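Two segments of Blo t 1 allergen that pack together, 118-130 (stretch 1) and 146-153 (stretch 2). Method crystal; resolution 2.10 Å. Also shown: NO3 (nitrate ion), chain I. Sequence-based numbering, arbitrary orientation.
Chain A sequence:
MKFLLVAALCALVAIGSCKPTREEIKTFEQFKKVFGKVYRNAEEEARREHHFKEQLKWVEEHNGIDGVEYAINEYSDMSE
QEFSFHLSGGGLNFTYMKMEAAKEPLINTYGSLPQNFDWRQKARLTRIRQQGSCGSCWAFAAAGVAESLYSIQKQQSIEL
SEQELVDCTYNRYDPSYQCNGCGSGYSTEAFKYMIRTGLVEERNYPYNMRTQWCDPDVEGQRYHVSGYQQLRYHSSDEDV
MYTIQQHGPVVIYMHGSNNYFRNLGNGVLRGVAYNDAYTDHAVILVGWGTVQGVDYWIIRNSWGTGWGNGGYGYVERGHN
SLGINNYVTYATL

Stretch 1 118-130: DWRQKARLTRIRQ
Stretch 2, residues 146-153: AESLYSIQ

Stretch 1 opens with a short, weakly bonded helix at about 119–122 and then runs as an extended loop across one side of stretch 2, which is helical throughout. The two stretches run in opposite senses: CA–CA distances are 5.8 Å for Ala123–Ile152, 6.4 Å for Arg124–Ser151, 5.6 Å for Leu125–Ser148 and 6.9 Å for Thr126–Glu147. Together they bury 402 Å².

Asp118 (chi1 t) does not reach stretch 2; it caps the short helix, its OD1 accepting from Arg120 N at 3.0 Å. The same carboxylate forms a salt bridge with the Arg120 side chain, Arg120 NH2 lying 2.8 Å from Asp118 OD2.

Trp119 (phi/psi −58/−25, chi1 −83°, chi2 115°) points toward the helix and offers a broad apolar face. Ile152, with chi1 m and chi2 t, extends CD1 over that face, 3.6 Å from the centroid of the six-membered ring and 13° off its normal, a CH-pi contact; Trp119 CE3 to Ile152 CD1 is 3.5 Å. Lys122 leads its charged end away from the helix.

At Ala123 the backbone becomes extended (−157/157). Its CB points toward the helix and meets Ile152 CG1 at 3.8 Å, a methyl suiting this close backbone approach.

Arg124 (−89/99) contributes mainly its backbone. Ser151, chi1 t, donates from OG to Arg124 O at a short 2.5 Å, so the small hydroxyl of Ser151 reaches the Arg124 carbonyl. Water 1 links the same pair, accepting from Arg124 N at 3.0 Å and donating to Ser151 OG at 3.2 Å. The Arg124 side chain is exposed and poorly ordered.

Leu125 (−78/162, chi1 m, chi2 t) starts sideways, but its branched apolar end fills space against the helix, placing CD2 3.6 Å from Ser148 OG. A short serine fits where these backbones lie so close.

Thr126 (−79/163, chi1 p) carries its hydroxyl on a short branch, and OG1 donates to Glu147 OE1 at 2.8 Å. Water 2 accepts from Thr126 N at 2.5 Å, donates to Thr126 OG1 at 2.8 Å and, weakly, to Ser148 OG at 3.3 Å, bridging the stretches.

Arg127 points away, while its N donates to nitrate O1 at 3.3 Å. Arg129 (−102/172; chi1 to chi4 m, m, t, −170°) turns back toward the helix, and its NH2 forms a salt bridge with Glu147 OE1 at 3.1 Å, near the guanidinium plane. Its NH1 donates to nitrate O3 at 2.7 Å. Glu147, with chi1 m and chi2 t, reaches out from the helix; the OE1 of this buried residue accepts from Thr126 OG1 and Arg129 NH2, and from water 3, 2.7 Å from Glu147 OE1.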

ATOM      1  N   ASP A 118       1.665 -17.990  -1.933  1.00 30.71           N
ATOM      2  CA  ASP A 118       0.584 -17.015  -2.007  1.00 35.26           C
ATOM      3  C   ASP A 118      -0.257 -17.102  -0.728  1.00 34.55           C
ATOM      4  O   ASP A 118      -1.031 -18.039  -0.566  1.00 31.02           O
ATOM      5  CB  ASP A 118      -0.274 -17.280  -3.262  1.00 34.99           C
ATOM      6  CG  ASP A 118      -1.265 -16.161  -3.564  1.00 32.75           C
ATOM      7  OD1 ASP A 118      -1.485 -15.295  -2.698  1.00 35.21           O
ATOM      8  OD2 ASP A 118      -1.826 -16.151  -4.675  1.00 28.52           O
ATOM      9  N   TRP A 119      -0.105 -16.144   0.185  1.00 30.43           N
ATOM     10  CA  TRP A 119      -0.909 -16.164   1.407  1.00 30.40           C
ATOM     11  C   TRP A 119      -2.419 -16.140   1.121  1.00 28.12           C
ATOM     12  O   TRP A 119      -3.206 -16.625   1.936  1.00 35.56           O
ATOM     13  CB  TRP A 119      -0.538 -15.002   2.331  1.00 27.21           C
ATOM     14  CG  TRP A 119       0.646 -15.285   3.177  1.00 24.03           C
ATOM     15  CD1 TRP A 119       1.867 -14.653   3.126  1.00 23.18           C
ATOM     16  CD2 TRP A 119       0.751 -16.274   4.211  1.00 24.93           C
ATOM     17  NE1 TRP A 119       2.714 -15.192   4.063  1.00 23.48           N
ATOM     18  CE2 TRP A 119       2.059 -16.188   4.742  1.00 25.51           C
ATOM     19  CE3 TRP A 119      -0.127 -17.241   4.725  1.00 31.91           C
ATOM     20  CZ2 TRP A 119       2.508 -17.012   5.773  1.00 24.65           C
ATOM     21  CZ3 TRP A 119       0.318 -18.071   5.744  1.00 30.23           C
ATOM     22  CH2 TRP A 119       1.632 -17.956   6.255  1.00 27.47           C
ATOM     23  N   ARG A 120      -2.828 -15.615  -0.035  1.00 32.18           N
ATOM     24  CA  ARG A 120      -4.254 -15.638  -0.401  1.00 34.07           C
ATOM     25  C   ARG A 120      -4.816 -17.061  -0.495  1.00 40.62           C
ATOM     26  O   ARG A 120      -6.029 -17.271  -0.404  1.00 34.51           O
ATOM     27  CB  ARG A 120      -4.494 -14.943  -1.739  1.00 32.50           C
ATOM     28  CG  ARG A 120      -4.134 -13.468  -1.799  1.00 38.24           C
ATOM     29  CD  ARG A 120      -4.343 -12.933  -3.220  1.00 38.84           C
ATOM     30  NE  ARG A 120      -3.471 -13.614  -4.175  1.00 35.58           N
ATOM     31  CZ  ARG A 120      -3.379 -13.313  -5.467  1.00 36.91           C
ATOM     32  NH1 ARG A 120      -4.113 -12.330  -5.974  1.00 40.29           N
ATOM     33  NH2 ARG A 120      -2.545 -13.995  -6.257  1.00 30.06           N
ATOM     34  N   GLN A 121      -3.931 -18.032  -0.696  1.00 40.36           N
ATOM     35  CA  GLN A 121      -4.353 -19.417  -0.834  1.00 40.89           C
ATOM     36  C   GLN A 121      -4.102 -20.207   0.431  1.00 37.33           C
ATOM     37  O   GLN A 121      -4.672 -21.273   0.610  1.00 38.38           O
ATOM     38  CB  GLN A 121      -3.642 -20.092  -2.016  1.00 52.14           C
ATOM     39  CG  GLN A 121      -4.291 -19.772  -3.355  1.00 65.16           C
ATOM     40  CD  GLN A 121      -3.447 -20.187  -4.535  1.00 80.12           C
ATOM     41  OE1 GLN A 121      -3.052 -21.347  -4.653  1.00 90.81           O
ATOM     42  NE2 GLN A 121      -3.169 -19.242  -5.425  1.00 81.48           N
ATOM     43  N   LYS A 122      -3.247 -19.689   1.306  1.00 39.61           N
ATOM     44  CA  LYS A 122      -2.912 -20.405   2.535  1.00 49.27           C
ATOM     45  C   LYS A 122      -3.802 -19.958   3.698  1.00 47.72           C
ATOM     46  O   LYS A 122      -3.836 -20.578   4.767  1.00 42.96           O
ATOM     47  CB  LYS A 122      -1.434 -20.195   2.893  1.00 51.10           C
ATOM     48  CG  LYS A 122      -0.477 -20.346   1.721  1.00 52.12           C
ATOM     49  CD  LYS A 122       0.887 -20.829   2.173  1.00 53.38           C
ATOM     50  CE  LYS A 122       0.846 -22.312   2.544  1.00 59.90           C
ATOM     51  NZ  LYS A 122       2.191 -22.849   2.913  1.00 64.71           N
ATOM     52  N   ALA A 123      -4.525 -18.871   3.478  1.00 36.74           N
ATOM     53  CA  ALA A 123      -5.278 -18.242   4.536  1.00 36.78           C
ATOM     54  C   ALA A 123      -6.383 -17.437   3.897  1.00 39.52           C
ATOM     55  O   ALA A 123      -6.296 -17.068   2.720  1.00 35.29           O
ATOM     56  CB  ALA A 123      -4.370 -17.344   5.395  1.00 39.67           C
ATOM     57  N   ARG A 124      -7.439 -17.190   4.658  1.00 36.31           N
ATOM     58  CA  ARG A 124      -8.506 -16.352   4.159  1.00 45.97           C
ATOM     59  C   ARG A 124      -8.109 -14.954   4.550  1.00 39.46           C
ATOM     60  O   ARG A 124      -8.266 -14.579   5.697  1.00 38.37           O
ATOM     61  CB  ARG A 124      -9.871 -16.740   4.743  1.00 56.10           C
ATOM     62  CG  ARG A 124     -10.876 -17.211   3.687  1.00 70.63           C
ATOM     63  CD  ARG A 124     -12.308 -17.341   4.230  1.00 79.67           C
ATOM     64  NE  ARG A 124     -12.343 -17.688   5.649  1.00 83.69           N
ATOM     65  CZ  ARG A 124     -12.960 -16.963   6.581  1.00 86.70           C
ATOM     66  NH1 ARG A 124     -13.606 -15.853   6.240  1.00 89.53           N
ATOM     67  NH2 ARG A 124     -12.937 -17.349   7.855  1.00 82.47           N
ATOM     68  N   LEU A 125      -7.531 -14.209   3.615  1.00 35.42           N
ATOM     69  CA  LEU A 125      -7.126 -12.840   3.904  1.00 34.74           C
ATOM     70  C   LEU A 125      -8.356 -11.976   3.851  1.00 33.69           C
ATOM     71  O   LEU A 125      -9.379 -12.390   3.301  1.00 37.19           O
ATOM     72  CB  LEU A 125      -6.073 -12.355   2.917  1.00 29.44           C
ATOM     73  CG  LEU A 125      -4.789 -13.168   3.034  1.00 34.25           C
ATOM     74  CD1 LEU A 125      -3.724 -12.604   2.098  1.00 35.61           C
ATOM     75  CD2 LEU A 125      -4.315 -13.185   4.486  1.00 31.56           C
ATOM     76  N   THR A 126      -8.279 -10.786   4.435  1.00 30.46           N
ATOM     77  CA  THR A 126      -9.462  -9.938   4.492  1.00 37.01           C
ATOM     78  C   THR A 126      -9.665  -9.249   3.149  1.00 36.33           C
ATOM     79  O   THR A 126      -8.756  -9.191   2.314  1.00 30.30           O
ATOM     80  CB  THR A 126      -9.367  -8.894   5.629  1.00 37.45           C
ATOM     81  OG1 THR A 126      -8.238  -8.045   5.408  1.00 33.21           O
ATOM     82  CG2 THR A 126      -9.225  -9.596   6.987  1.00 34.40           C
ATOM     83  N   ARG A 127     -10.868  -8.738   2.944  1.00 33.88           N
ATOM     84  CA  ARG A 127     -11.228  -8.123   1.677  1.00 34.80           C
ATOM     85  C   ARG A 127     -10.418  -6.877   1.383  1.00 34.59           C
ATOM     86  O   ARG A 127      -9.920  -6.215   2.291  1.00 33.98           O
ATOM     87  CB  ARG A 127     -12.725  -7.790   1.656  1.00 34.83           C
ATOM     88  CG  ARG A 127     -13.621  -9.020   1.659  1.00 42.31           C
ATOM     89  CD  ARG A 127     -15.051  -8.654   1.279  1.00 56.36           C
ATOM     90  NE  ARG A 127     -15.610  -9.561   0.271  1.00 68.85           N
ATOM     91  CZ  ARG A 127     -15.294  -9.537  -1.025  1.00 70.87           C
ATOM     92  NH1 ARG A 127     -14.404  -8.661  -1.489  1.00 67.93           N
ATOM     93  NH2 ARG A 127     -15.860 -10.400  -1.859  1.00 71.15           N
ATOM     94  N   ILE A 128     -10.305  -6.561   0.101  1.00 38.67           N
ATOM     95  CA  ILE A 128      -9.530  -5.422  -0.356  1.00 34.30           C
ATOM     96  C   ILE A 128     -10.185  -4.120   0.108  1.00 30.15           C
ATOM     97  O   ILE A 128     -11.400  -3.960   0.006  1.00 39.05           O
ATOM     98  CB  ILE A 128      -9.381  -5.457  -1.897  1.00 33.68           C
ATOM     99  CG1 ILE A 128      -8.365  -6.540  -2.302  1.00 29.11           C
ATOM    100  CG2 ILE A 128      -8.994  -4.101  -2.454  1.00 29.84           C
ATOM    101  CD1 ILE A 128      -6.925  -6.177  -2.001  1.00 30.16           C
ATOM    102  N   ARG A 129      -9.377  -3.200   0.633  1.00 30.56           N
ATOM    103  CA  ARG A 129      -9.886  -1.922   1.139  1.00 30.15           C
ATOM    104  C   ARG A 129      -9.633  -0.798   0.147  1.00 30.45           C
ATOM    105  O   ARG A 129      -8.903  -0.973  -0.831  1.00 37.08           O
ATOM    106  CB  ARG A 129      -9.236  -1.570   2.477  1.00 30.61           C
ATOM    107  CG  ARG A 129      -9.073  -2.731   3.453  1.00 33.97           C
ATOM    108  CD  ARG A 129     -10.409  -3.410   3.800  1.00 37.14           C
ATOM    109  NE  ARG A 129     -10.272  -4.326   4.940  1.00 38.11           N
ATOM    110  CZ  ARG A 129     -11.210  -5.187   5.334  1.00 39.83           C
ATOM    111  NH1 ARG A 129     -12.365  -5.266   4.682  1.00 34.07           N
ATOM    112  NH2 ARG A 129     -10.995  -5.968   6.384  1.00 43.30           N
ATOM    113  N   GLN A 130     -10.204   0.370   0.418  1.00 31.36           N
ATOM    114  CA  GLN A 130     -10.041   1.525  -0.467  1.00 38.59           C
ATOM    115  C   GLN A 130      -9.740   2.800   0.324  1.00 37.04           C
ATOM    116  O   GLN A 130     -10.602   3.290   1.034  1.00 33.10           O
ATOM    117  CB  GLN A 130     -11.301   1.728  -1.316  1.00 37.72           C
ATOM    118  CG  GLN A 130     -11.098   2.683  -2.485  1.00 42.10           C
ATOM    119  CD  GLN A 130     -12.204   2.600  -3.535  1.00 51.27           C
ATOM    120  OE1 GLN A 130     -13.296   2.064  -3.289  1.00 53.52           O
ATOM    121  NE2 GLN A 130     -11.922   3.136  -4.717  1.00 49.19           N
ATOM    122  N   ALA A 146      -1.604  -6.805   9.955  1.00 23.15           N
ATOM    123  CA  ALA A 146      -2.152  -7.244  11.245  1.00 24.48           C
ATOM    124  C   ALA A 146      -3.366  -8.152  11.064  1.00 24.06           C
ATOM    125  O   ALA A 146      -3.476  -9.199  11.701  1.00 26.40           O
ATOM    126  CB  ALA A 146      -2.522  -6.032  12.124  1.00 23.02           C
ATOM    127  N   GLU A 147      -4.281  -7.745  10.193  1.00 26.10           N
ATOM    128  CA  GLU A 147      -5.453  -8.554   9.914  1.00 24.67           C
ATOM    129  C   GLU A 147      -5.043  -9.919   9.332  1.00 24.24           C
ATOM    130  O   GLU A 147      -5.596 -10.942   9.722  1.00 24.78           O
ATOM    131  CB  GLU A 147      -6.414  -7.805   8.972  1.00 27.75           C
ATOM    132  CG  GLU A 147      -7.016  -6.534   9.590  1.00 32.69           C
ATOM    133  CD  GLU A 147      -7.912  -5.751   8.632  1.00 33.57           C
ATOM    134  OE1 GLU A 147      -8.088  -6.168   7.467  1.00 34.78           O
ATOM    135  OE2 GLU A 147      -8.454  -4.708   9.048  1.00 27.97           O
ATOM    136  N   SER A 148      -4.052  -9.935   8.442  1.00 23.41           N
ATOM    137  CA  SER A 148      -3.534 -11.188   7.883  1.00 29.30           C
ATOM    138  C   SER A 148      -3.045 -12.141   8.962  1.00 27.06           C
ATOM    139  O   SER A 148      -3.330 -13.338   8.941  1.00 23.56           O
ATOM    140  CB  SER A 148      -2.374 -10.911   6.915  1.00 26.60           C
ATOM    141  OG  SER A 148      -2.836 -10.164   5.819  1.00 33.34           O
ATOM    142  N   LEU A 149      -2.277 -11.598   9.895  1.00 23.74           N
ATOM    143  CA  LEU A 149      -1.739 -12.405  10.984  1.00 25.36           C
ATOM    144  C   LEU A 149      -2.843 -12.996  11.855  1.00 25.22           C
ATOM    145  O   LEU A 149      -2.722 -14.141  12.284  1.00 29.92           O
ATOM    146  CB  LEU A 149      -0.770 -11.577  11.833  1.00 21.16           C
ATOM    147  CG  LEU A 149       0.504 -11.174  11.095  1.00 23.19           C
ATOM    148  CD1 LEU A 149       1.456 -10.347  11.987  1.00 21.97           C
ATOM    149  CD2 LEU A 149       1.222 -12.409  10.558  1.00 27.76           C
ATOM    150  N   TYR A 150      -3.919 -12.239  12.119  1.00 26.18           N
ATOM    151  CA  TYR A 150      -5.021 -12.790  12.919  1.00 26.08           C
ATOM    152  C   TYR A 150      -5.708 -13.914  12.167  1.00 26.41           C
ATOM    153  O   TYR A 150      -6.167 -14.892  12.765  1.00 30.21           O
ATOM    154  CB  TYR A 150      -6.039 -11.704  13.318  1.00 33.10           C
ATOM    155  CG  TYR A 150      -5.592 -10.977  14.564  1.00 35.73           C
ATOM    156  CD1 TYR A 150      -5.941 -11.443  15.829  1.00 40.12           C
ATOM    157  CD2 TYR A 150      -4.778  -9.866  14.477  1.00 24.84           C
ATOM    158  CE1 TYR A 150      -5.500 -10.804  16.975  1.00 37.19           C
ATOM    159  CE2 TYR A 150      -4.334  -9.210  15.614  1.00 30.33           C
ATOM    160  CZ  TYR A 150      -4.695  -9.685  16.859  1.00 36.71           C
ATOM    161  OH  TYR A 150      -4.252  -9.037  17.993  1.00 37.47           O
ATOM    162  N   SER A 151      -5.766 -13.799  10.849  1.00 27.08           N
ATOM    163  CA  SER A 151      -6.376 -14.869  10.051  1.00 28.59           C
ATOM    164  C   SER A 151      -5.437 -16.085  10.065  1.00 26.29           C
ATOM    165  O   SER A 151      -5.844 -17.209  10.345  1.00 32.04           O
ATOM    166  CB  SER A 151      -6.639 -14.398   8.616  1.00 32.18           C
ATOM    167  OG  SER A 151      -7.340 -15.388   7.878  1.00 35.56           O
ATOM    168  N   ILE A 152      -4.164 -15.828   9.791  1.00 27.77           N
ATOM    169  CA  ILE A 152      -3.174 -16.888   9.715  1.00 29.16           C
ATOM    170  C   ILE A 152      -3.005 -17.652  11.050  1.00 34.13           C
ATOM    171  O   ILE A 152      -3.046 -18.881  11.076  1.00 34.17           O
ATOM    172  CB  ILE A 152      -1.826 -16.319   9.265  1.00 29.84           C
ATOM    173  CG1 ILE A 152      -1.940 -15.789   7.828  1.00 22.95           C
ATOM    174  CG2 ILE A 152      -0.761 -17.389   9.344  1.00 29.26           C
ATOM    175  CD1 ILE A 152      -0.723 -14.983   7.369  1.00 22.01           C
ATOM    176  N   GLN A 153      -2.860 -16.937  12.161  1.00 27.71           N
ATOM    177  CA  GLN A 153      -2.519 -17.600  13.423  1.00 26.04           C
ATOM    178  C   GLN A 153      -3.734 -17.939  14.282  1.00 26.14           C
ATOM    179  O   GLN A 153      -3.663 -18.804  15.145  1.00 31.18           O
ATOM    180  CB  GLN A 153      -1.518 -16.733  14.202  1.00 28.12           C
ATOM    181  CG  GLN A 153      -0.235 -16.559  13.422  1.00 29.88           C
ATOM    182  CD  GLN A 153       0.834 -15.809  14.177  1.00 34.59           C
ATOM    183  OE1 GLN A 153       0.873 -14.580  14.163  1.00 36.68           O
ATOM    184  NE2 GLN A 153       1.728 -16.542  14.814  1.00 34.93           N
TER
HETATM  185  N   NO3 I 406     -13.041  -8.460   6.317  1.00 79.36           N
HETATM  186  O1  NO3 I 406     -12.950  -9.312   5.384  1.00 70.31           O
HETATM  187  O2  NO3 I 406     -12.655  -8.754   7.489  1.00 79.04           O
HETATM  188  O3  NO3 I 406     -13.523  -7.311   6.082  1.00 86.10           O
HETATM  189  O   HOH W   1      -7.176 -18.544   7.315  1.00 49.98           O
HETATM  190  O   HOH W   2      -6.130  -9.934   5.483  1.00 39.47           O
HETATM  191  O   HOH W   3      -7.038  -4.898   5.388  1.00 36.45           O